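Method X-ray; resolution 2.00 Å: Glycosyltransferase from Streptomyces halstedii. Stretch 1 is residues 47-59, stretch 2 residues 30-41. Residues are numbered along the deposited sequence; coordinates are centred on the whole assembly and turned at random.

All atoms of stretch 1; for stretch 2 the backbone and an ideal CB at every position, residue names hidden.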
# COMPACT_ATOMS: atom_id res chain seq x y z
N GLY B 47 -4.57 0.58 -0.10
CA GLY B 47 -4.05 0.06 1.16
C GLY B 47 -3.76 1.08 2.23
O GLY B 47 -3.03 0.74 3.17
N LEU B 48 -4.36 2.28 2.18
CA LEU B 48 -3.95 3.36 3.08
C LEU B 48 -5.11 3.79 3.98
O LEU B 48 -6.24 3.30 3.80
CB LEU B 48 -3.40 4.57 2.25
CG LEU B 48 -2.20 4.29 1.40
CD1 LEU B 48 -1.82 5.36 0.32
CD2 LEU B 48 -0.96 3.99 2.38
N THR B 49 -4.87 4.70 4.92
CA THR B 49 -5.86 5.09 5.93
C THR B 49 -6.46 6.38 5.53
O THR B 49 -5.75 7.36 5.35
CB THR B 49 -5.19 5.24 7.29
OG1 THR B 49 -4.65 3.99 7.65
CG2 THR B 49 -6.15 5.60 8.39
N ALA B 50 -7.78 6.38 5.35
CA ALA B 50 -8.48 7.51 4.87
C ALA B 50 -9.05 8.28 6.01
O ALA B 50 -9.65 7.70 6.96
CB ALA B 50 -9.62 7.04 3.96
N VAL B 51 -8.94 9.61 5.92
CA VAL B 51 -9.55 10.52 6.87
C VAL B 51 -10.46 11.44 6.06
O VAL B 51 -9.99 12.37 5.43
CB VAL B 51 -8.42 11.31 7.65
CG1 VAL B 51 -8.99 12.25 8.71
CG2 VAL B 51 -7.43 10.33 8.25
N PRO B 52 -11.77 11.15 6.03
CA PRO B 52 -12.69 11.92 5.19
C PRO B 52 -12.84 13.35 5.72
O PRO B 52 -12.97 13.55 6.94
CB PRO B 52 -14.03 11.20 5.32
CG PRO B 52 -13.70 9.81 5.95
CD PRO B 52 -12.37 9.95 6.66
N VAL B 53 -12.84 14.34 4.81
CA VAL B 53 -12.94 15.76 5.18
C VAL B 53 -13.85 16.47 4.20
O VAL B 53 -13.80 16.22 3.00
CB VAL B 53 -11.50 16.41 5.26
CG1 VAL B 53 -10.80 16.01 6.50
CG2 VAL B 53 -10.56 16.07 4.05
N GLY B 54 -14.70 17.37 4.67
CA GLY B 54 -15.61 18.07 3.77
C GLY B 54 -16.69 17.17 3.18
O GLY B 54 -16.91 16.06 3.68
N ASN B 55 -17.37 17.65 2.14
CA ASN B 55 -18.51 16.95 1.50
C ASN B 55 -18.00 16.37 0.22
O ASN B 55 -16.93 16.81 -0.22
CB ASN B 55 -19.68 17.89 1.22
CG ASN B 55 -20.20 18.62 2.51
OD1 ASN B 55 -20.25 19.86 2.57
ND2 ASN B 55 -20.59 17.85 3.52
N ASP B 56 -18.72 15.39 -0.35
CA ASP B 56 -18.31 14.80 -1.63
C ASP B 56 -17.97 15.94 -2.58
O ASP B 56 -18.72 16.93 -2.68
CB ASP B 56 -19.46 13.98 -2.28
CG ASP B 56 -19.70 12.57 -1.61
OD1 ASP B 56 -19.02 12.15 -0.61
OD2 ASP B 56 -20.58 11.85 -2.10
N LEU B 57 -16.85 15.80 -3.29
CA LEU B 57 -16.49 16.76 -4.32
C LEU B 57 -17.25 16.48 -5.62
O LEU B 57 -17.78 17.41 -6.24
CB LEU B 57 -14.96 16.80 -4.59
CG LEU B 57 -14.46 17.71 -5.73
CD1 LEU B 57 -14.80 19.16 -5.30
CD2 LEU B 57 -12.94 17.55 -5.96
N ASN B 58 -17.26 15.21 -6.03
CA ASN B 58 -17.85 14.76 -7.31
C ASN B 58 -17.31 15.48 -8.53
O ASN B 58 -18.13 15.90 -9.35
CB ASN B 58 -19.38 14.93 -7.23
CG ASN B 58 -19.97 13.98 -6.23
OD1 ASN B 58 -20.72 14.38 -5.34
ND2 ASN B 58 -19.56 12.69 -6.31
N ILE B 59 -15.98 15.58 -8.69
CA ILE B 59 -15.37 16.59 -9.63
C ILE B 59 -15.64 16.18 -11.05
O ILE B 59 -15.31 16.94 -11.99
CB ILE B 59 -13.77 16.77 -9.69
CG1 ILE B 59 -12.95 15.63 -9.07
CG2 ILE B 59 -13.30 18.24 -9.52
CD1 ILE B 59 -12.65 14.48 -10.02
N UNK B 30 3.29 7.24 10.89
CA UNK B 30 1.84 7.10 10.88
C UNK B 30 1.32 8.08 9.82
O UNK B 30 1.52 9.30 9.95
CB UNK B 30 1.23 7.37 12.26
N UNK B 31 0.64 7.55 8.80
CA UNK B 31 0.24 8.39 7.65
C UNK B 31 -1.28 8.39 7.57
O UNK B 31 -1.90 7.33 7.58
CB UNK B 31 0.85 7.88 6.34
N UNK B 32 -1.87 9.56 7.57
CA UNK B 32 -3.27 9.74 7.28
C UNK B 32 -3.45 10.36 5.88
O UNK B 32 -2.79 11.39 5.55
CB UNK B 32 -3.92 10.61 8.35
N UNK B 33 -4.37 9.80 5.08
CA UNK B 33 -4.71 10.43 3.78
C UNK B 33 -6.06 11.11 3.91
O UNK B 33 -7.13 10.41 4.06
CB UNK B 33 -4.74 9.40 2.65
N UNK B 34 -6.05 12.43 3.87
CA UNK B 34 -7.31 13.13 4.06
C UNK B 34 -7.76 13.54 2.69
O UNK B 34 -6.97 14.12 1.94
CB UNK B 34 -7.18 14.33 5.00
N UNK B 35 -9.04 13.31 2.39
CA UNK B 35 -9.62 13.67 1.11
C UNK B 35 -11.12 13.73 1.31
O UNK B 35 -11.64 13.31 2.40
CB UNK B 35 -9.23 12.68 0.01
N UNK B 36 -11.84 14.28 0.34
CA UNK B 36 -13.32 14.22 0.36
C UNK B 36 -13.84 12.79 0.47
O UNK B 36 -13.16 11.83 0.11
CB UNK B 36 -13.89 14.87 -0.90
N UNK B 37 -15.06 12.64 1.01
CA UNK B 37 -15.64 11.30 1.26
C UNK B 37 -15.67 10.42 0.02
O UNK B 37 -15.40 9.19 0.12
CB UNK B 37 -17.06 11.44 1.80
N UNK B 38 -15.91 11.02 -1.15
CA UNK B 38 -15.92 10.26 -2.38
C UNK B 38 -14.57 9.71 -2.80
O UNK B 38 -14.49 8.96 -3.76
CB UNK B 38 -16.47 11.14 -3.51
N UNK B 39 -13.48 10.08 -2.11
CA UNK B 39 -12.20 9.48 -2.49
C UNK B 39 -11.88 8.35 -1.51
O UNK B 39 -10.87 7.72 -1.65
CB UNK B 39 -11.08 10.52 -2.50
N UNK B 40 -12.74 8.06 -0.54
CA UNK B 40 -12.40 7.06 0.46
C UNK B 40 -12.21 5.66 -0.10
O UNK B 40 -11.26 4.94 0.21
CB UNK B 40 -13.49 7.03 1.53
N UNK B 41 -13.07 5.25 -1.00
CA UNK B 41 -12.89 3.95 -1.52
C UNK B 41 -11.53 3.77 -2.23
O UNK B 41 -10.89 2.65 -2.16
CB UNK B 41 -14.04 3.64 -2.47

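Position 30 begins a strand, and its CB finds nothing of stretch 1 within 5.5 Å, so the contact sets no rule; it is Glu30. Position 31 also has a free CB, pointing sideways, and any strand-forming residue would fit. It is Val31, whose carbonyl does the work: one water links Val31 O (2.9 Å) to Thr49 N (2.8 Å), bridging the strands where they have not yet closed.

At position 32 the ideal CB lies 3.5 Å from Val51 CG2, with Thr49 beside it. An aliphatic or a flat ring would suit. His32 is there; its CB packs 3.5 Å from Val51 CG2, and its ring reaches Thr49, His32 CD2 to Thr49 CG2 being 4.2 Å.

Position 33 is where the parallel ladder takes hold. Its N donates to Thr49 O (2.8 Å) and its O accepts from Val51 N (2.7 Å), a pairing open to any residue except proline. The CB points to the same sheet face as Ala50, with Leu48 near, so a branched aliphatic is favoured. Ile33 places CG1 3.9 Å from Leu48 CB.

Position 34 pairs with Val51 at a CA-CA distance of 4.4 Å. Its ideal CB already sits 3.5 Å from Val51 O and 3.9 Å from Val53 CG2, which favours something small. Ala34 answers: its CB lies 4.0 Å from Val53 CG2, while its CA makes a 3.1 Å CA-H...O contact with Val51 O.

At position 35 the CB turns to the face of Ala50 and Pro52, more than 5 Å from stretch 1, so stretch 1 leaves the choice open: small or medium, polar or apolar, though not proline, since its N must donate. Ser35 N gives Val51 O a weak bond (3.3 Å), and Ser35 O accepts from Val53 N (2.9 Å). Its OG accepts from the side chain of 39 and is also bonded elsewhere in the structure.

Position 36 leaves the strand beside Leu57 and the carbonyl of Asn55. A flat ring would use both. His36 does: Leu57 CB stands over one face, 3.8 Å from the ring centroid, and Asn55 O meets the edge at 3.3 Å from His36 CD2.

Position 37 has phi near -55° and a CB directed toward stretch 1, tight against Asp56 OD1; a compact residue, proline included, is plausible. Pro37 brings CD to 3.3 Å from Gly54 O and CB to 3.1 Å from Asp56 OD1.

Position 38 faces the backbone amides of Leu57 and Asn58, a call for a short carboxylate, Asp above all; Asn could accept from only one of the two. Asp38 takes both, OD1 from Leu57 N (3.0 Å) and OD2 from Asn58 N (2.9 Å), despite Asp56 OD1 lying 4.2 Å from Asp38 OD1.

At position 39 the CB points sideways with nothing of stretch 1 within 5.5 Å, so stretch 1 sets no preference; Asn39 sends ND2 to Ser35 OG, 3.0 Å, within its own stretch. Position 40 is helical and aims its CB toward Ala50 and Pro52, asking for a modest aliphatic. Val40 CG2 meets Ala50 CB at 3.9 Å and Pro52 CG at 3.7 Å. Position 41 points away, leaving room for a polar residue: Gln41.

Stretch 2, residues 30-41: EVHIASHPDNVQ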
# COMPACT_ATOMS: atom_id res chain seq x y z
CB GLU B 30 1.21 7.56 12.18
CG GLU B 30 1.69 6.88 13.41
CD GLU B 30 0.95 5.58 13.65
OE1 GLU B 30 1.64 4.55 13.89
OE2 GLU B 30 -0.30 5.58 13.58
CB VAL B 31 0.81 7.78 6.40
CG1 VAL B 31 0.43 8.60 5.15
CG2 VAL B 31 2.35 7.69 6.53
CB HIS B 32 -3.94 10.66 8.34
CG HIS B 32 -4.15 10.02 9.68
ND1 HIS B 32 -4.56 10.73 10.79
CD2 HIS B 32 -4.01 8.74 10.09
CE1 HIS B 32 -4.69 9.91 11.81
NE2 HIS B 32 -4.32 8.70 11.43
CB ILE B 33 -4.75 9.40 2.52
CG1 ILE B 33 -3.57 8.41 2.58
CG2 ILE B 33 -4.94 10.17 1.15
CD1 ILE B 33 -2.13 9.08 2.43
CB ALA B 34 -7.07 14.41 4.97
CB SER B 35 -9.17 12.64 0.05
OG SER B 35 -9.47 13.00 -1.30
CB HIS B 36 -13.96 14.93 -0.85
CG HIS B 36 -13.36 16.27 -1.18
ND1 HIS B 36 -12.16 16.41 -1.85
CD2 HIS B 36 -13.82 17.53 -0.98
CE1 HIS B 36 -11.90 17.68 -2.04
NE2 HIS B 36 -12.90 18.39 -1.54
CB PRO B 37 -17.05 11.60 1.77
CG PRO B 37 -16.96 12.99 2.38
CD PRO B 37 -15.86 13.72 1.62
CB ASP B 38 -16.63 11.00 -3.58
CG ASP B 38 -16.11 12.40 -3.83
OD1 ASP B 38 -15.67 13.12 -2.90
OD2 ASP B 38 -16.14 12.80 -5.00
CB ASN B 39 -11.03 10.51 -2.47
CG ASN B 39 -9.90 10.17 -3.45
OD1 ASN B 39 -10.07 9.41 -4.37
ND2 ASN B 39 -8.74 10.80 -3.25
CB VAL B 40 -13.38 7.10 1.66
CG1 VAL B 40 -13.34 5.74 2.48
CG2 VAL B 40 -13.06 8.35 2.58
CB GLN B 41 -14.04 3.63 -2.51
CG GLN B 41 -13.88 2.21 -3.12
CD GLN B 41 -13.98 1.17 -2.06
OE1 GLN B 41 -14.89 1.21 -1.26
NE2 GLN B 41 -13.01 0.24 -2.01
O HOH W 1 -2.27 5.67 5.17
O HOH W 2 -2.28 5.09 9.48
O HOH W 3 -14.50 13.73 -6.89
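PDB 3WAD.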